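Local coordinates for protein titin (Homo sapiens, PDB 2A38) that serves as a giant structural protein of striated muscle, its N-terminal pair of immunoglobulin-like domains probably anchoring the filament in the sarcomeric Z-disc, at residues Gln4-Thr9 against Leu80-Gly85; Val17-Thr22 against Leu95-Glu100; Met113-Gly118 against Ala164-Glu169. All blocks are in the same frame, centred on the assembly; numbering follows the deposited sequence.

Two immunoglobulin I-set domains joined in tandem make up this chain, and the three contacts sample both. Contacts 1 and 2 belong to the first domain, with centres about 30 Å apart; their segments alternate along the chain, and both reach the mixed sheet in which strands 76-84 and 87-98 are neighbours. Contact 1 spans the two sheets of the sandwich, whereas contact 2 lies along the edge of one, where the chain leaves for the second domain. Contact 3 follows in series within that second domain, about 76 Å from contact 1 and about 48 Å from contact 2, measured between centres. Contacts 1 and 3 lie on opposite sides of the chain's centre, as expected of an elongated doublet.

Contact 1: residues Gln4-Thr9 against Leu80-Gly85; sequences QAPTFT and LKATNG
Across the immunoglobulin sandwich, strand 4-8 of one sheet faces strand 80-84 of the other, running nearly antiparallel at 164° with the axes approaching to 6.3 Å. Pro6 points into this gap and meets the other strand with three ring carbons. Its CB meets the methyl of Ala82, with CB to CB at 3.8 Å; next, Pro6 CG lies 3.6 Å from Ala82 O; last, Pro6 CD reaches Asn84 OD1 at 3.4 Å. The pyrrolidine ring thus passes from an apolar neighbour to the flank of an amide. Further along the strand, Phe8 CG stands anti to the carbonyl carbon, which swings the ring inward so that its edge meets Leu80: CE2 of Phe8 touches CD2 of Leu80 at 3.5 Å, and Leu80 CG lies in the ring plane. Ala89 and Ser91 of strand 87-98 also touch this phenyl group. At the other end, Asn84 carries its CG in the crowded position between backbone N and carbonyl carbon (chi1 70°). Its OD1 accepts from Ser86 N, while its ND2 donates to both Pro33 O and Gln4 O. The bond from Asn84 ND2 to Gln4 O measures 2.8 Å, the donor standing above the carbonyl plane.

Contact 2: residues Val17-Thr22 against Leu95-Glu100; sequences VLEGST and LLVKAE
The end of strand 15-18 lies parallel beside the end of strand 87-98 at the edge of the first domain's mixed sheet, the pairing of strands A' and G familiar from I-set immunoglobulin domains. Three backbone bonds stitch it in succession: Val17 N to Leu96 O, Lys98 N to Val17 O at 2.6 Å, and Glu19 N to Lys98 O, the last almost straight at 176°. Packing is tight on the face carrying Val17 and Val97. Val17 CG1, in the crowded position between backbone N and carbonyl carbon, presses on Leu95 CD1 at 3.6 Å and also meets Val97 CG2. Beyond the strand, Glu19 uses its aliphatic part: its CG rests on Val97 CG1 at 3.6 Å, and its CB on Glu100 CB at 3.8 Å. An alanine in place of Glu19 would remove the CG on Val97 and the carboxylate of a weak, long ion pair with Lys72, and would probably loosen the turn's hold on the strand end. The other face is looser and solvent-facing: Leu18 CD1 touches Lys98 CG at 3.8 Å, while the lysine bends at chi2 (55°) and carries its amine away from the neighbouring strand. A type II turn from Leu18 to Ser21, with Gly20 at positive phi, takes the chain out of the edge strand. Val70 covers Val17 and Val97, while strand 23-32 of the facing sheet supplies Ala23 against Val17 and Phe25 against Leu95.

Contact 3: residues Met113-Gly118 against Ala164-Glu169; sequences MTVRQG and AEAYPE
Strand 113-115 gives way to a bend at Gln117 and Gly118, and this bend runs at 116° to the chain leaving Glu165, so the two segments cross rather than pair as strands. One backbone bond ties them: Gly118 N donates to Ala166 O at 2.5 Å, nearly along the C=O axis. Gly118 itself has a positive phi, where a side chain would jam against the preceding carbonyl. A water bridges the backbones again, donating to Gly118 O at 2.9 Å and to Ala164 O at 2.7 Å. These segments lie at one end of the second I-set immunoglobulin domain, where the edge strand of one sheet meets the chain turning out of the other. Inward, Val115 CG2 comes to 4.4 Å from Ala166 CB, with Val121 and Val193 touching both residues. On the exposed side, Gln117 extends with CG anti to the backbone N (chi1 -169°), bringing that carbon 3.3 Å from Tyr167 CD2. Its amide plane is turned 57° from the phenol ring, and Gln117 OE1 lies 3.7 Å from Pro168 CD. Over one face of the Tyr167 ring sits Gly118 N. The phenol is tethered at its tip, where Tyr167 OH donates to the anti lone pair of Glu165 OE1 at 2.7 Å.

Contact 1: residues Gln4-Thr9 against Leu80-Gly85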
# COMPACT_ATOMS: atom_id res chain seq x y z
N GLN A 4 12.63 -17.04 -39.50
CA GLN A 4 11.81 -17.88 -38.67
C GLN A 4 10.68 -17.11 -38.01
O GLN A 4 10.90 -16.03 -37.45
CB GLN A 4 12.72 -18.52 -37.63
CG GLN A 4 12.05 -19.28 -36.54
CD GLN A 4 13.08 -19.86 -35.59
OE1 GLN A 4 13.78 -20.83 -35.93
NE2 GLN A 4 13.21 -19.26 -34.41
N ALA A 5 9.47 -17.65 -38.09
CA ALA A 5 8.29 -17.02 -37.50
C ALA A 5 8.53 -16.89 -35.99
O ALA A 5 9.33 -17.62 -35.42
CB ALA A 5 7.04 -17.85 -37.78
N PRO A 6 7.83 -15.95 -35.34
CA PRO A 6 7.98 -15.74 -33.90
C PRO A 6 7.58 -16.95 -33.07
O PRO A 6 6.61 -17.64 -33.39
CB PRO A 6 7.09 -14.53 -33.63
CG PRO A 6 7.08 -13.81 -34.96
CD PRO A 6 6.91 -14.95 -35.91
N THR A 7 8.30 -17.18 -31.99
CA THR A 7 8.03 -18.31 -31.11
C THR A 7 8.39 -17.91 -29.69
O THR A 7 9.33 -17.14 -29.47
CB THR A 7 8.91 -19.53 -31.50
OG1 THR A 7 8.48 -20.70 -30.79
CG2 THR A 7 10.37 -19.28 -31.13
N PHE A 8 7.64 -18.42 -28.72
CA PHE A 8 7.94 -18.14 -27.33
C PHE A 8 8.72 -19.30 -26.76
O PHE A 8 8.19 -20.39 -26.61
CB PHE A 8 6.67 -17.93 -26.52
CG PHE A 8 6.03 -16.61 -26.75
CD1 PHE A 8 5.20 -16.42 -27.85
CD2 PHE A 8 6.31 -15.54 -25.91
CE1 PHE A 8 4.65 -15.17 -28.10
CE2 PHE A 8 5.76 -14.29 -26.17
CZ PHE A 8 4.93 -14.10 -27.27
N THR A 9 10.00 -19.08 -26.47
CA THR A 9 10.78 -20.16 -25.91
C THR A 9 10.45 -20.26 -24.42
O THR A 9 10.73 -21.27 -23.77
CB THR A 9 12.28 -19.94 -26.15
OG1 THR A 9 12.68 -18.68 -25.59
CG2 THR A 9 12.57 -19.95 -27.64
N LEU A 80 1.15 -10.69 -24.87
CA LEU A 80 2.31 -10.21 -25.59
C LEU A 80 2.23 -10.71 -27.04
O LEU A 80 2.09 -11.91 -27.26
CB LEU A 80 3.56 -10.76 -24.90
CG LEU A 80 4.95 -10.48 -25.46
CD1 LEU A 80 5.20 -8.99 -25.48
CD2 LEU A 80 5.98 -11.18 -24.59
N LYS A 81 2.28 -9.80 -28.00
CA LYS A 81 2.26 -10.17 -29.42
C LYS A 81 3.64 -9.95 -30.02
O LYS A 81 4.26 -8.92 -29.80
CB LYS A 81 1.29 -9.31 -30.23
CG LYS A 81 -0.17 -9.64 -30.05
CD LYS A 81 -1.02 -8.92 -31.11
CE LYS A 81 -2.51 -9.09 -30.84
NZ LYS A 81 -3.37 -8.48 -31.91
N ALA A 82 4.11 -10.91 -30.81
CA ALA A 82 5.41 -10.83 -31.48
C ALA A 82 5.17 -10.97 -32.99
O ALA A 82 4.43 -11.86 -33.41
CB ALA A 82 6.33 -11.94 -30.98
N THR A 83 5.79 -10.11 -33.79
CA THR A 83 5.57 -10.17 -35.23
C THR A 83 6.78 -9.92 -36.11
O THR A 83 7.61 -9.07 -35.81
CB THR A 83 4.50 -9.14 -35.65
OG1 THR A 83 3.35 -9.28 -34.82
CG2 THR A 83 4.10 -9.35 -37.10
N ASN A 84 6.87 -10.67 -37.21
CA ASN A 84 7.92 -10.46 -38.21
C ASN A 84 7.34 -10.90 -39.55
O ASN A 84 6.16 -11.25 -39.63
CB ASN A 84 9.24 -11.19 -37.86
CG ASN A 84 9.16 -12.70 -37.99
OD1 ASN A 84 8.24 -13.24 -38.58
ND2 ASN A 84 10.16 -13.38 -37.43
N GLY A 85 8.16 -10.88 -40.60
CA GLY A 85 7.67 -11.26 -41.91
C GLY A 85 7.10 -12.65 -42.05
O GLY A 85 6.20 -12.88 -42.87

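Contact 2: residues Val17-Thr22 against Leu95-Glu100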
# COMPACT_ATOMS: atom_id res chain seq x y z
N VAL A 17 -0.19 -11.41 -7.39
CA VAL A 17 0.64 -10.47 -6.68
C VAL A 17 -0.15 -9.74 -5.59
O VAL A 17 -1.36 -9.53 -5.70
CB VAL A 17 1.26 -9.44 -7.67
CG1 VAL A 17 0.18 -8.55 -8.25
CG2 VAL A 17 2.32 -8.62 -6.96
N LEU A 18 0.57 -9.36 -4.54
CA LEU A 18 0.01 -8.66 -3.39
C LEU A 18 -0.04 -7.16 -3.68
O LEU A 18 0.96 -6.58 -4.10
CB LEU A 18 0.90 -8.91 -2.18
CG LEU A 18 0.40 -8.52 -0.80
CD1 LEU A 18 -0.85 -9.33 -0.44
CD2 LEU A 18 1.52 -8.78 0.20
N GLU A 19 -1.19 -6.53 -3.47
CA GLU A 19 -1.33 -5.10 -3.71
C GLU A 19 -0.10 -4.32 -3.28
O GLU A 19 0.50 -4.62 -2.24
CB GLU A 19 -2.50 -4.53 -2.94
CG GLU A 19 -3.83 -4.61 -3.60
CD GLU A 19 -4.76 -3.57 -3.03
OE1 GLU A 19 -4.60 -2.38 -3.39
OE2 GLU A 19 -5.63 -3.94 -2.20
N GLY A 20 0.27 -3.32 -4.06
CA GLY A 20 1.42 -2.51 -3.71
C GLY A 20 2.75 -3.16 -4.00
O GLY A 20 3.77 -2.47 -4.05
N SER A 21 2.78 -4.48 -4.17
CA SER A 21 4.03 -5.17 -4.47
C SER A 21 4.30 -4.98 -5.96
O SER A 21 3.44 -4.48 -6.69
CB SER A 21 3.93 -6.67 -4.16
OG SER A 21 3.92 -6.91 -2.76
N THR A 22 5.49 -5.37 -6.40
CA THR A 22 5.84 -5.23 -7.81
C THR A 22 5.41 -6.48 -8.57
O THR A 22 5.54 -7.60 -8.08
CB THR A 22 7.37 -5.04 -7.99
OG1 THR A 22 8.06 -6.19 -7.49
CG2 THR A 22 7.84 -3.81 -7.23
N LEU A 95 -3.18 -11.67 -14.49
CA LEU A 95 -2.61 -11.06 -13.30
C LEU A 95 -3.70 -10.99 -12.23
O LEU A 95 -4.74 -10.36 -12.43
CB LEU A 95 -2.09 -9.66 -13.61
CG LEU A 95 -1.67 -8.81 -12.39
CD1 LEU A 95 -0.54 -9.50 -11.66
CD2 LEU A 95 -1.24 -7.43 -12.85
N LEU A 96 -3.47 -11.65 -11.09
CA LEU A 96 -4.43 -11.64 -9.99
C LEU A 96 -3.83 -10.88 -8.83
O LEU A 96 -2.77 -11.25 -8.31
CB LEU A 96 -4.75 -13.07 -9.57
CG LEU A 96 -5.59 -13.21 -8.30
CD1 LEU A 96 -6.88 -12.41 -8.47
CD2 LEU A 96 -5.88 -14.68 -8.02
N VAL A 97 -4.49 -9.81 -8.41
CA VAL A 97 -3.99 -8.99 -7.32
C VAL A 97 -4.66 -9.31 -5.99
O VAL A 97 -5.88 -9.24 -5.86
CB VAL A 97 -4.18 -7.49 -7.63
CG1 VAL A 97 -3.59 -6.64 -6.51
CG2 VAL A 97 -3.53 -7.16 -8.95
N LYS A 98 -3.85 -9.68 -5.00
CA LYS A 98 -4.33 -10.03 -3.67
C LYS A 98 -4.38 -8.80 -2.76
O LYS A 98 -3.40 -8.08 -2.63
CB LYS A 98 -3.43 -11.11 -3.04
CG LYS A 98 -3.78 -11.47 -1.60
CD LYS A 98 -5.24 -11.90 -1.48
CE LYS A 98 -5.69 -11.92 -0.02
NZ LYS A 98 -7.17 -12.11 0.11
N ALA A 99 -5.54 -8.57 -2.15
CA ALA A 99 -5.74 -7.44 -1.25
C ALA A 99 -4.72 -7.45 -0.11
O ALA A 99 -4.46 -8.49 0.50
CB ALA A 99 -7.15 -7.45 -0.69
N GLU A 100 -4.15 -6.29 0.17
CA GLU A 100 -3.15 -6.15 1.22
C GLU A 100 -3.79 -5.69 2.53
O GLU A 100 -4.72 -4.89 2.54
CB GLU A 100 -2.09 -5.13 0.78
CG GLU A 100 -1.10 -4.73 1.85
CD GLU A 100 -0.24 -3.55 1.43
OE1 GLU A 100 -0.80 -2.56 0.90
OE2 GLU A 100 1.00 -3.60 1.64

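Contact 3: residues Met113-Gly118 against Ala164-Glu169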
# COMPACT_ATOMS: atom_id res chain seq x y z
N MET A 113 3.73 11.39 31.28
CA MET A 113 4.30 12.68 31.61
C MET A 113 3.76 13.27 32.89
O MET A 113 2.61 13.06 33.28
CB MET A 113 4.12 13.65 30.45
CG MET A 113 2.76 13.67 29.80
SD MET A 113 2.92 14.53 28.22
CE MET A 113 2.85 16.26 28.77
N THR A 114 4.64 14.00 33.56
CA THR A 114 4.32 14.64 34.82
C THR A 114 4.53 16.12 34.62
O THR A 114 5.61 16.55 34.22
CB THR A 114 5.27 14.14 35.94
OG1 THR A 114 5.28 12.70 35.92
CG2 THR A 114 4.80 14.61 37.31
N VAL A 115 3.48 16.90 34.86
CA VAL A 115 3.55 18.34 34.69
C VAL A 115 2.91 19.06 35.87
O VAL A 115 2.16 18.47 36.65
CB VAL A 115 2.83 18.77 33.40
CG1 VAL A 115 3.43 18.04 32.20
CG2 VAL A 115 1.33 18.48 33.51
N ARG A 116 3.21 20.34 36.00
CA ARG A 116 2.63 21.12 37.08
C ARG A 116 1.28 21.69 36.66
O ARG A 116 0.99 21.87 35.47
CB ARG A 116 3.57 22.24 37.51
CG ARG A 116 4.44 21.87 38.69
CD ARG A 116 5.22 23.08 39.21
NE ARG A 116 6.44 23.28 38.45
CZ ARG A 116 7.56 22.59 38.65
NH1 ARG A 116 7.62 21.66 39.60
NH2 ARG A 116 8.62 22.82 37.89
N GLN A 117 0.46 21.96 37.67
CA GLN A 117 -0.88 22.49 37.47
C GLN A 117 -0.90 23.67 36.49
O GLN A 117 -0.06 24.56 36.58
CB GLN A 117 -1.43 22.93 38.82
CG GLN A 117 -2.89 23.27 38.81
CD GLN A 117 -3.38 23.64 40.19
OE1 GLN A 117 -3.23 22.87 41.15
NE2 GLN A 117 -3.96 24.84 40.31
N GLY A 118 -1.85 23.66 35.56
CA GLY A 118 -1.96 24.75 34.61
C GLY A 118 -1.16 24.63 33.32
O GLY A 118 -1.27 25.49 32.44
N ALA A 164 -5.38 21.91 27.11
CA ALA A 164 -4.94 23.29 27.14
C ALA A 164 -4.44 23.77 28.50
O ALA A 164 -3.45 24.50 28.58
CB ALA A 164 -6.07 24.19 26.65
N GLU A 165 -5.14 23.37 29.55
CA GLU A 165 -4.79 23.73 30.92
C GLU A 165 -5.00 22.50 31.78
O GLU A 165 -6.14 22.18 32.12
CB GLU A 165 -5.69 24.84 31.44
CG GLU A 165 -5.34 26.22 30.98
CD GLU A 165 -6.31 27.24 31.53
OE1 GLU A 165 -6.37 27.41 32.77
OE2 GLU A 165 -7.02 27.87 30.72
N ALA A 166 -3.92 21.82 32.11
CA ALA A 166 -4.00 20.61 32.91
C ALA A 166 -4.07 20.90 34.40
O ALA A 166 -3.24 21.63 34.93
CB ALA A 166 -2.81 19.74 32.60
N TYR A 167 -5.07 20.32 35.06
CA TYR A 167 -5.26 20.46 36.51
C TYR A 167 -5.28 19.07 37.12
O TYR A 167 -5.51 18.08 36.42
CB TYR A 167 -6.57 21.21 36.82
CG TYR A 167 -6.48 22.68 36.47
CD1 TYR A 167 -7.02 23.17 35.27
CD2 TYR A 167 -5.76 23.56 37.27
CE1 TYR A 167 -6.83 24.50 34.89
CE2 TYR A 167 -5.56 24.89 36.90
CZ TYR A 167 -6.09 25.35 35.70
OH TYR A 167 -5.83 26.64 35.29
N PRO A 168 -5.04 18.96 38.45
CA PRO A 168 -5.02 17.67 39.16
C PRO A 168 -6.17 16.69 38.82
O PRO A 168 -5.95 15.49 38.78
CB PRO A 168 -5.03 18.09 40.62
CG PRO A 168 -4.23 19.35 40.59
CD PRO A 168 -4.82 20.07 39.39
N GLU A 169 -7.37 17.20 38.58
CA GLU A 169 -8.51 16.35 38.22
C GLU A 169 -8.30 15.60 36.89
O GLU A 169 -9.01 14.63 36.61
CB GLU A 169 -9.78 17.20 38.12
CG GLU A 169 -10.46 17.48 39.45
CD GLU A 169 -11.59 18.50 39.35
OE1 GLU A 169 -12.35 18.46 38.35
OE2 GLU A 169 -11.73 19.32 40.28
O HOH W 1 -1.92 26.35 29.79